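Local coordinates for putative redox protein (Lactobacillus casei, PDB 2QL8) that probably acts, as other members of the OsmC/Ohr family do, in the thiol-dependent reduction of peroxides, at residues 101-107 / 137-141. Residues are numbered along the deposited sequence.
Sequences MVKGVDF and TVTDF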
loop_
_atom_site.group_PDB
_atom_site.type_symbol
_atom_site.label_atom_id
_atom_site.label_comp_id
_atom_site.label_asym_id
_atom_site.label_seq_id
_atom_site.Cartn_x
_atom_site.Cartn_y
_atom_site.Cartn_z
HETATM N N MSE A 101 13.043 7.939 12.335
HETATM C CA MSE A 101 14.253 8.255 13.116
HETATM C C MSE A 101 15.442 8.479 12.182
HETATM O O MSE A 101 15.523 7.868 11.123
HETATM C CB MSE A 101 14.552 7.151 14.131
HETATM C CG MSE A 101 14.886 5.791 13.534
HETATM SE SE MSE A 101 15.169 4.491 14.910
HETATM C CE MSE A 101 16.763 5.178 15.617
ATOM N N VAL A 102 16.369 9.375 12.568
ATOM C CA VAL A 102 17.637 9.541 11.844
ATOM C C VAL A 102 18.712 9.508 12.903
ATOM O O VAL A 102 18.887 10.471 13.598
ATOM C CB VAL A 102 17.704 10.843 10.989
ATOM C CG1 VAL A 102 18.983 10.857 10.151
ATOM C CG2 VAL A 102 16.410 11.000 10.127
ATOM N N LYS A 103 19.416 8.395 12.998
ATOM C CA LYS A 103 20.369 8.203 14.090
ATOM C C LYS A 103 21.551 9.159 14.064
ATOM O O LYS A 103 22.127 9.458 15.117
ATOM C CB LYS A 103 20.880 6.762 14.080
ATOM C CG LYS A 103 21.258 6.218 15.454
ATOM C CD LYS A 103 21.502 4.676 15.377
ATOM N N GLY A 104 21.912 9.657 12.892
ATOM C CA GLY A 104 23.174 10.355 12.770
ATOM C C GLY A 104 23.178 11.798 13.240
ATOM O O GLY A 104 24.225 12.441 13.257
ATOM N N VAL A 105 22.023 12.313 13.637
ATOM C CA VAL A 105 21.822 13.755 13.670
ATOM C C VAL A 105 21.027 14.272 14.867
ATOM O O VAL A 105 20.345 13.508 15.544
ATOM C CB VAL A 105 21.106 14.185 12.384
ATOM C CG1 VAL A 105 21.861 13.677 11.167
ATOM C CG2 VAL A 105 19.655 13.662 12.378
ATOM N N ASP A 106 21.111 15.571 15.095
ATOM C CA ASP A 106 20.321 16.261 16.099
ATOM C C ASP A 106 18.810 16.138 15.802
ATOM O O ASP A 106 18.389 15.998 14.632
ATOM C CB ASP A 106 20.769 17.732 16.143
ATOM C CG ASP A 106 20.839 18.375 14.728
ATOM O OD1 ASP A 106 21.773 18.028 13.834
ATOM O OD2 ASP A 106 19.914 19.223 14.548
ATOM N N PHE A 107 17.993 16.161 16.845
ATOM C CA PHE A 107 16.548 15.960 16.695
ATOM C C PHE A 107 15.890 16.965 15.743
ATOM O O PHE A 107 15.016 16.612 14.966
ATOM C CB PHE A 107 15.840 15.947 18.055
ATOM C CG PHE A 107 14.436 15.425 17.995
ATOM C CD1 PHE A 107 14.200 14.059 17.871
ATOM C CD2 PHE A 107 13.358 16.280 18.006
ATOM C CE1 PHE A 107 12.908 13.570 17.806
ATOM C CE2 PHE A 107 12.062 15.791 17.928
ATOM C CZ PHE A 107 11.851 14.431 17.833
ATOM N N THR A 137 8.466 12.239 14.196
ATOM C CA THR A 137 9.876 11.985 14.359
ATOM C C THR A 137 10.087 11.470 15.763
ATOM O O THR A 137 9.528 12.012 16.701
ATOM C CB THR A 137 10.686 13.289 14.156
ATOM O OG1 THR A 137 10.303 13.897 12.909
ATOM C CG2 THR A 137 12.179 12.989 14.191
ATOM N N VAL A 138 10.887 10.420 15.860
ATOM C CA VAL A 138 11.232 9.778 17.123
ATOM C C VAL A 138 12.737 9.586 17.232
ATOM O O VAL A 138 13.470 9.632 16.253
ATOM C CB VAL A 138 10.495 8.429 17.271
ATOM C CG1 VAL A 138 8.983 8.665 17.187
ATOM C CG2 VAL A 138 11.009 7.392 16.235
ATOM N N THR A 139 13.227 9.357 18.447
ATOM C CA THR A 139 14.662 9.090 18.584
ATOM C C THR A 139 14.956 7.590 18.430
ATOM O O THR A 139 16.039 7.225 18.005
ATOM C CB THR A 139 15.197 9.645 19.924
ATOM O OG1 THR A 139 14.507 8.994 20.974
ATOM C CG2 THR A 139 14.933 11.126 20.042
ATOM N N ASP A 140 14.005 6.719 18.782
ATOM C CA ASP A 140 14.140 5.284 18.564
ATOM C C ASP A 140 12.773 4.599 18.496
ATOM O O ASP A 140 11.721 5.237 18.665
ATOM C CB ASP A 140 14.984 4.643 19.685
ATOM C CG ASP A 140 14.413 4.915 21.051
ATOM O OD1 ASP A 140 13.233 4.582 21.286
ATOM O OD2 ASP A 140 15.135 5.501 21.888
ATOM N N PHE A 141 12.794 3.292 18.225
ATOM C CA PHE A 141 11.570 2.489 18.221
ATOM C C PHE A 141 11.462 1.585 19.475
ATOM O O PHE A 141 10.738 0.591 19.447
ATOM C CB PHE A 141 11.483 1.612 16.965
ATOM C CG PHE A 141 11.600 2.356 15.653
ATOM C CD1 PHE A 141 11.040 3.612 15.475
ATOM C CD2 PHE A 141 12.204 1.732 14.576
ATOM C CE1 PHE A 141 11.162 4.273 14.231
ATOM C CE2 PHE A 141 12.303 2.376 13.350
ATOM C CZ PHE A 141 11.789 3.630 13.195
HETATM O O HOH W 1 15.851 10.555 15.121
#
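M101, a selenomethionine, buries more area here than any other residue (123 of 385 Å²). Its SE sits 3.8 Å from the centroid of the F141 ring and 9° off the ring normal, a Met-aromatic contact over the face. M101 CE comes within 3.2 Å of T139 O, and M101 CA approaches V138 O at 3.5 Å in a CA-H...O contact (133° at H). One residue on, a water bridges the backbones: V102 N donates to it (2.9 Å) and it donates to V138 O (2.8 Å). Strands 91-102 and 133-137 are parallel neighbours joined through helices 107-120 and 122-127, a beta-alpha-beta crossover; V138 still pairs with V100 through the backbone, and the water extends this link. After the type I beta turn V102-V105, D106 N-caps helix 107-120, its side chain capping a backbone N just beyond; OD2 also hydrogen-bonds T109 OG1. F107 turns its ring edge to T137 O (3.5 Å from F107 CZ). Separately, F107 CE1 lies 3.7 Å from T137 CG2 and F107 CD1 3.7 Å from T139 CG2.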